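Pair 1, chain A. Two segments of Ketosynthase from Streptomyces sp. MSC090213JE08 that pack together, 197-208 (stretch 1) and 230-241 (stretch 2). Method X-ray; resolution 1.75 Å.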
# COMPACT_ATOMS: atom_id res chain seq x y z
N ALA A 197 15.22 -6.01 6.36
CA ALA A 197 15.79 -6.32 5.08
C ALA A 197 17.22 -5.78 5.08
O ALA A 197 17.46 -4.77 5.70
CB ALA A 197 14.97 -5.69 3.96
N THR A 198 18.13 -6.45 4.38
CA THR A 198 19.50 -5.98 4.14
C THR A 198 19.59 -5.30 2.77
O THR A 198 20.48 -4.52 2.51
CB THR A 198 20.47 -7.16 4.23
OG1 THR A 198 20.13 -8.11 3.21
CG2 THR A 198 20.38 -7.81 5.60
N LYS A 199 18.73 -5.71 1.84
CA LYS A 199 18.69 -5.13 0.53
C LYS A 199 17.21 -4.96 0.14
O LYS A 199 16.34 -5.66 0.64
CB LYS A 199 19.29 -6.02 -0.55
CG LYS A 199 20.77 -6.34 -0.46
CD LYS A 199 21.26 -6.98 -1.75
CE LYS A 199 22.32 -8.02 -1.51
NZ LYS A 199 21.77 -9.14 -0.70
N TYR A 200 16.96 -4.02 -0.75
CA TYR A 200 15.61 -3.71 -1.17
C TYR A 200 15.59 -3.40 -2.64
O TYR A 200 16.46 -2.69 -3.15
CB TYR A 200 15.02 -2.49 -0.46
CG TYR A 200 13.85 -2.81 0.41
CD1 TYR A 200 12.57 -3.03 -0.12
CD2 TYR A 200 14.02 -2.93 1.77
CE1 TYR A 200 11.51 -3.35 0.71
CE2 TYR A 200 12.97 -3.23 2.61
CZ TYR A 200 11.71 -3.43 2.08
OH TYR A 200 10.73 -3.75 2.97
N LEU A 201 14.59 -3.96 -3.32
CA LEU A 201 14.17 -3.56 -4.63
C LEU A 201 13.07 -2.54 -4.40
O LEU A 201 12.11 -2.86 -3.76
CB LEU A 201 13.54 -4.72 -5.40
CG LEU A 201 14.42 -5.68 -6.15
CD1 LEU A 201 14.91 -6.74 -5.22
CD2 LEU A 201 13.62 -6.32 -7.28
N VAL A 202 13.29 -1.31 -4.84
CA VAL A 202 12.40 -0.21 -4.50
C VAL A 202 12.05 0.43 -5.82
O VAL A 202 12.96 0.78 -6.61
CB VAL A 202 13.06 0.88 -3.65
CG1 VAL A 202 12.07 2.01 -3.30
CG2 VAL A 202 13.69 0.32 -2.40
N GLY A 203 10.77 0.76 -6.01
CA GLY A 203 10.53 1.53 -7.19
C GLY A 203 9.07 1.79 -7.35
O GLY A 203 8.34 1.66 -6.36
N SER A 204 8.69 2.16 -8.55
CA SER A 204 7.29 2.46 -8.73
C SER A 204 6.96 2.26 -10.19
O SER A 204 7.88 2.23 -11.04
CB SER A 204 7.04 3.84 -8.17
OG SER A 204 7.72 4.84 -8.91
N ALA A 205 5.65 2.16 -10.52
CA ALA A 205 5.28 1.75 -11.86
C ALA A 205 3.89 2.26 -12.20
O ALA A 205 3.04 2.27 -11.33
CB ALA A 205 5.31 0.25 -11.97
N GLU A 206 3.70 2.56 -13.49
CA GLU A 206 2.41 2.96 -13.96
C GLU A 206 2.23 2.43 -15.37
O GLU A 206 3.10 2.59 -16.19
CB GLU A 206 2.35 4.48 -14.01
CG GLU A 206 0.98 5.07 -14.29
CD GLU A 206 0.02 5.15 -13.10
OE1 GLU A 206 0.46 5.51 -11.98
OE2 GLU A 206 -1.16 4.76 -13.27
N GLU A 207 1.14 1.73 -15.63
CA GLU A 207 0.88 1.28 -16.96
C GLU A 207 0.07 2.35 -17.70
O GLU A 207 -0.69 3.10 -17.11
CB GLU A 207 0.11 -0.04 -16.97
CG GLU A 207 -1.34 0.14 -16.55
CD GLU A 207 -2.19 -1.11 -16.48
OE1 GLU A 207 -1.64 -2.24 -16.64
OE2 GLU A 207 -3.38 -0.96 -16.20
N PHE A 208 0.26 2.41 -19.01
CA PHE A 208 -0.65 3.14 -19.86
C PHE A 208 -1.86 2.22 -20.15
O PHE A 208 -1.72 1.04 -20.42
CB PHE A 208 0.01 3.63 -21.14
CG PHE A 208 -0.96 4.49 -21.90
CD1 PHE A 208 -1.09 5.84 -21.61
CD2 PHE A 208 -1.87 3.93 -22.78
CE1 PHE A 208 -2.05 6.61 -22.24
CE2 PHE A 208 -2.85 4.70 -23.40
CZ PHE A 208 -2.91 6.04 -23.14
N GLY A 230 2.38 9.07 -19.75
CA GLY A 230 3.46 8.13 -19.96
C GLY A 230 3.27 6.93 -19.06
O GLY A 230 2.27 6.78 -18.33
N GLU A 231 4.24 6.04 -19.13
CA GLU A 231 4.12 4.85 -18.37
C GLU A 231 5.52 4.29 -18.13
O GLU A 231 6.49 4.62 -18.85
CB GLU A 231 3.27 3.82 -19.11
CG GLU A 231 3.87 3.41 -20.42
CD GLU A 231 3.30 2.15 -21.07
OE1 GLU A 231 2.47 1.50 -20.44
OE2 GLU A 231 3.69 1.84 -22.22
N GLY A 232 5.57 3.31 -17.26
CA GLY A 232 6.66 2.48 -17.17
C GLY A 232 6.95 2.12 -15.73
O GLY A 232 6.10 2.20 -14.85
N CYS A 233 8.19 1.72 -15.49
CA CYS A 233 8.62 1.33 -14.16
C CYS A 233 10.10 1.67 -13.98
O CYS A 233 10.92 1.41 -14.84
CB CYS A 233 8.44 -0.17 -13.94
SG CYS A 233 9.08 -0.82 -12.37
N GLY A 234 10.42 2.24 -12.83
CA GLY A 234 11.77 2.42 -12.39
C GLY A 234 11.97 1.70 -11.10
O GLY A 234 11.07 1.73 -10.23
N LEU A 235 13.13 1.01 -10.97
CA LEU A 235 13.48 0.26 -9.80
C LEU A 235 14.94 0.49 -9.43
O LEU A 235 15.78 0.72 -10.33
CB LEU A 235 13.37 -1.25 -10.05
CG LEU A 235 11.98 -1.81 -10.35
CD1 LEU A 235 12.12 -3.30 -10.63
CD2 LEU A 235 11.03 -1.58 -9.17
N PHE A 236 15.17 0.46 -8.12
CA PHE A 236 16.46 0.66 -7.49
C PHE A 236 16.79 -0.51 -6.59
O PHE A 236 15.91 -1.06 -5.90
CB PHE A 236 16.46 1.93 -6.66
CG PHE A 236 15.95 3.05 -7.49
CD1 PHE A 236 16.77 3.60 -8.48
CD2 PHE A 236 14.64 3.46 -7.36
CE1 PHE A 236 16.28 4.61 -9.29
CE2 PHE A 236 14.13 4.42 -8.22
CZ PHE A 236 14.96 4.98 -9.19
N LEU A 237 18.07 -0.89 -6.62
CA LEU A 237 18.55 -1.80 -5.64
C LEU A 237 19.15 -0.94 -4.53
O LEU A 237 20.07 -0.13 -4.79
CB LEU A 237 19.55 -2.74 -6.32
CG LEU A 237 19.88 -4.00 -5.51
CD1 LEU A 237 20.51 -3.66 -4.20
CD2 LEU A 237 18.63 -4.82 -5.26
N VAL A 238 18.61 -1.02 -3.32
CA VAL A 238 19.07 -0.28 -2.17
C VAL A 238 19.72 -1.22 -1.14
O VAL A 238 19.19 -2.27 -0.82
CB VAL A 238 17.90 0.51 -1.52
CG1 VAL A 238 18.33 1.29 -0.30
CG2 VAL A 238 17.26 1.42 -2.57
N GLU A 239 20.85 -0.78 -0.61
CA GLU A 239 21.62 -1.54 0.40
C GLU A 239 22.06 -0.57 1.49
O GLU A 239 21.91 0.64 1.35
CB GLU A 239 22.86 -2.18 -0.25
CG GLU A 239 22.59 -2.77 -1.60
CD GLU A 239 23.69 -3.67 -2.08
OE1 GLU A 239 24.02 -3.61 -3.27
OE2 GLU A 239 24.21 -4.45 -1.23
N GLN A 240 22.56 -1.13 2.60
CA GLN A 240 23.16 -0.35 3.67
C GLN A 240 24.59 -0.05 3.23
O GLN A 240 25.26 -0.92 2.63
CB GLN A 240 23.08 -1.12 4.99
CG GLN A 240 21.69 -1.63 5.32
CD GLN A 240 21.01 -0.79 6.36
OE1 GLN A 240 20.59 0.35 6.13
NE2 GLN A 240 20.90 -1.37 7.54
N ALA A 241 25.03 1.18 3.46
CA ALA A 241 26.29 1.63 2.87
C ALA A 241 27.42 0.68 3.33
O ALA A 241 28.15 0.13 2.50
CB ALA A 241 26.53 3.07 3.24
O HOH W 1 22.76 -3.86 3.05
O HOH W 2 -0.15 6.00 -17.93

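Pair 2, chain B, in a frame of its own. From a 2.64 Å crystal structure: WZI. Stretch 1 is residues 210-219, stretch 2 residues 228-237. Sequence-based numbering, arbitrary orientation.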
# COMPACT_ATOMS: atom_id res chain seq x y z
N HIS B 210 23.91 -1.57 1.45
CA HIS B 210 23.32 -1.41 2.79
C HIS B 210 22.87 -0.01 3.08
O HIS B 210 23.17 0.53 4.13
CB HIS B 210 24.31 -1.87 3.86
CG HIS B 210 25.10 -3.08 3.46
ND1 HIS B 210 24.52 -4.22 3.03
CD2 HIS B 210 26.48 -3.31 3.44
CE1 HIS B 210 25.48 -5.13 2.74
NE2 HIS B 210 26.67 -4.57 2.99
N ALA B 211 22.14 0.60 2.15
CA ALA B 211 21.62 1.94 2.35
C ALA B 211 20.35 1.86 3.21
O ALA B 211 19.54 0.92 3.11
CB ALA B 211 21.32 2.62 1.03
N LYS B 212 20.18 2.87 4.05
CA LYS B 212 19.06 2.88 4.96
C LYS B 212 17.96 3.75 4.41
O LYS B 212 18.23 4.78 3.78
CB LYS B 212 19.49 3.38 6.33
CG LYS B 212 20.85 2.87 6.80
CD LYS B 212 20.96 1.35 6.74
CE LYS B 212 22.31 0.91 7.28
NZ LYS B 212 22.46 -0.56 7.18
N ILE B 213 16.72 3.32 4.61
CA ILE B 213 15.58 4.19 4.44
C ILE B 213 15.04 4.44 5.84
O ILE B 213 14.59 3.52 6.52
CB ILE B 213 14.52 3.59 3.50
CG1 ILE B 213 15.12 3.35 2.11
CG2 ILE B 213 13.33 4.53 3.36
CD1 ILE B 213 15.42 4.60 1.31
N ILE B 214 15.13 5.69 6.29
CA ILE B 214 14.60 6.10 7.58
C ILE B 214 13.49 7.09 7.31
O ILE B 214 13.63 7.96 6.44
CB ILE B 214 15.69 6.71 8.48
CG1 ILE B 214 16.75 5.64 8.77
CG2 ILE B 214 15.09 7.24 9.77
CD1 ILE B 214 18.14 6.19 8.95
N GLY B 215 12.37 6.94 8.02
CA GLY B 215 11.17 7.69 7.67
C GLY B 215 10.14 7.87 8.77
O GLY B 215 10.12 7.14 9.77
N GLY B 216 9.26 8.83 8.54
CA GLY B 216 8.27 9.21 9.52
C GLY B 216 7.01 9.66 8.82
O GLY B 216 7.06 10.29 7.76
N ARG B 217 5.87 9.34 9.43
CA ARG B 217 4.59 9.74 8.90
C ARG B 217 3.62 10.05 10.03
O ARG B 217 3.58 9.35 11.05
CB ARG B 217 4.02 8.65 8.01
CG ARG B 217 2.56 8.86 7.67
CD ARG B 217 2.07 7.91 6.61
NE ARG B 217 0.68 8.18 6.28
CZ ARG B 217 0.27 9.15 5.46
NH1 ARG B 217 1.15 9.96 4.88
NH2 ARG B 217 -1.03 9.30 5.23
N PHE B 218 2.82 11.09 9.82
CA PHE B 218 1.87 11.57 10.81
C PHE B 218 0.56 11.87 10.11
O PHE B 218 0.55 12.44 9.02
CB PHE B 218 2.40 12.83 11.48
CG PHE B 218 1.50 13.36 12.57
CD1 PHE B 218 1.65 12.93 13.88
CD2 PHE B 218 0.52 14.31 12.29
CE1 PHE B 218 0.84 13.42 14.88
CE2 PHE B 218 -0.29 14.80 13.29
CZ PHE B 218 -0.14 14.35 14.59
N THR B 219 -0.55 11.49 10.75
CA THR B 219 -1.88 11.82 10.25
C THR B 219 -2.81 12.22 11.39
O THR B 219 -2.65 11.77 12.53
CB THR B 219 -2.51 10.63 9.54
OG1 THR B 219 -2.39 9.48 10.37
CG2 THR B 219 -1.82 10.36 8.22
N LEU B 228 -5.80 14.58 7.36
CA LEU B 228 -4.60 15.24 6.84
C LEU B 228 -3.38 14.42 7.17
O LEU B 228 -3.21 13.98 8.31
CB LEU B 228 -4.44 16.63 7.44
CG LEU B 228 -5.50 17.66 7.08
CD1 LEU B 228 -5.17 18.98 7.75
CD2 LEU B 228 -5.60 17.83 5.57
N GLY B 229 -2.52 14.23 6.18
CA GLY B 229 -1.29 13.47 6.36
C GLY B 229 -0.03 14.26 6.02
O GLY B 229 -0.04 15.13 5.14
N ALA B 230 1.04 13.95 6.74
CA ALA B 230 2.36 14.44 6.44
C ALA B 230 3.32 13.25 6.51
O ALA B 230 3.15 12.36 7.35
CB ALA B 230 2.76 15.52 7.44
N SER B 231 4.31 13.22 5.63
CA SER B 231 5.30 12.15 5.68
C SER B 231 6.64 12.56 5.08
O SER B 231 6.71 13.36 4.13
CB SER B 231 4.77 10.87 5.02
OG SER B 231 4.01 11.13 3.86
N ARG B 232 7.69 11.99 5.65
CA ARG B 232 9.05 12.29 5.26
C ARG B 232 9.88 11.00 5.22
O ARG B 232 9.72 10.11 6.05
CB ARG B 232 9.63 13.30 6.24
CG ARG B 232 10.99 13.88 5.87
CD ARG B 232 11.34 15.02 6.81
NE ARG B 232 12.78 15.17 7.02
CZ ARG B 232 13.63 15.78 6.18
NH1 ARG B 232 13.20 16.31 5.03
NH2 ARG B 232 14.91 15.85 6.49
N ILE B 233 10.76 10.91 4.23
CA ILE B 233 11.67 9.77 4.05
C ILE B 233 13.06 10.31 3.75
O ILE B 233 13.20 11.23 2.95
CB ILE B 233 11.23 8.89 2.86
CG1 ILE B 233 10.30 7.78 3.33
CG2 ILE B 233 12.42 8.27 2.17
CD1 ILE B 233 10.99 6.70 4.12
N MSE B 234 14.09 9.74 4.38
CA MSE B 234 15.45 10.05 3.95
C MSE B 234 16.22 8.79 3.61
O MSE B 234 16.18 7.80 4.33
CB MSE B 234 16.21 10.93 4.93
CG MSE B 234 16.22 10.39 6.35
SE MSE B 234 17.57 11.39 7.39
CE MSE B 234 16.56 11.29 9.09
N GLN B 235 16.91 8.85 2.48
CA GLN B 235 17.80 7.78 2.04
C GLN B 235 19.19 8.14 2.57
O GLN B 235 19.74 9.16 2.21
CB GLN B 235 17.79 7.71 0.52
CG GLN B 235 18.21 6.37 -0.07
CD GLN B 235 17.90 6.27 -1.56
OE1 GLN B 235 18.00 5.19 -2.15
NE2 GLN B 235 17.51 7.39 -2.16
N TRP B 236 19.73 7.29 3.44
CA TRP B 236 20.85 7.68 4.29
C TRP B 236 21.73 6.50 4.61
O TRP B 236 21.28 5.36 4.54
CB TRP B 236 20.27 8.32 5.56
CG TRP B 236 21.27 8.71 6.61
CD1 TRP B 236 21.97 9.91 6.73
CD2 TRP B 236 21.71 7.91 7.75
NE1 TRP B 236 22.79 9.89 7.82
CE2 TRP B 236 22.68 8.72 8.48
CE3 TRP B 236 21.40 6.64 8.23
CZ2 TRP B 236 23.31 8.26 9.62
CZ3 TRP B 236 22.04 6.18 9.38
CH2 TRP B 236 22.97 6.98 10.06
N GLY B 237 22.99 6.74 4.93
CA GLY B 237 23.92 5.65 5.25
C GLY B 237 24.39 4.83 4.04
O GLY B 237 24.08 5.18 2.89

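Pair 1 and pair 2 are both two-stranded antiparallel ladders, and 14 central residues superpose on N, CA and C with an RMSD of 0.5 Å. The strand directions differ by 162° in pair 1 and 174° in pair 2, and the axes approach to 4.4 and 4.6 Å. In each, hydrogen-bonded and non-hydrogen-bonded pairs alternate. Val A202 and Phe A236 exchange two bonds, Val A202 N to Phe A236 O at 2.8 Å and Phe A236 N to Val A202 O at 2.7 Å; the matching residues Ile B214 and Met B234 do the same, with Ile B214 N to Met B234 O at 3.1 Å and Met B234 N to Ile B214 O at 2.8 Å. Because these bonds use main-chain atoms alone, the register tolerates very different side chains.

The clearest common solution lies where Gly A203 faces Leu A235 and, at the matching positions, Gly B215 faces Ile B233. At these non-hydrogen-bonded pairs the CA atoms come within 4.1 and 4.2 Å, and the branched partner reaches over the glycine: Leu A235 CD2 lies 3.7 Å from Gly A203 CA, and Ile B233 CD1 lies 3.7 Å from Gly B215 CA. A CB on either glycine would collide with that methyl, so the bare backbone is what makes room for it. In pair 2 the same methyl, Ile B233 CD1, also touches Ile B213 CG2 at 3.3 Å.

One step along that face, Leu A201 and Leu A237 meet through Leu A201 CD1 and Leu A237 CD2 at 4.2 Å. Their counterparts are Ile B213 and Gln B235, where Ile B213 CD1 rests 3.6 Å from Gln B235 CG: the methylene part of the glutamine supplies the apolar surface that leucine supplies in pair 1. In the other direction, Ala A205 and Cys A233 form a non-hydrogen-bonded pair, and their short side chains meet with Ala A205 CB 3.7 Å from Cys A233 CB. Arg B217 and Ser B231 replace them with a polar pairing. The extended arginine brings NH1 to Ser B231 OG at 3.3 Å, a weak hydrogen bond made near the edge of the guanidinium.

The opposite face carries a diagonal contact in both pairs. Val A202 CG2 packs against Val A238 CG2 at 3.7 Å, two compact beta-branched residues suited to extended backbone. The matching Ile B214 and Trp B236 are larger, and Ile B214 CD1 reaches Trp B236 CE3 at 3.4 Å; the broad indole also has Lys B212 CG 4.1 Å from its CE3 atom, so the aliphatic stem of the lysine adds to the cover while its end leads away. The tyrosine at the lysine position, Tyr A200, instead meets Val A238 through their CB atoms at 4.3 Å, and its end likewise leads away. Farther along, Ser A204 and Gly A234 correspond to Gly B216 and Arg B232: each pair joins one glycine to one residue with a side chain, but the glycine has changed strands.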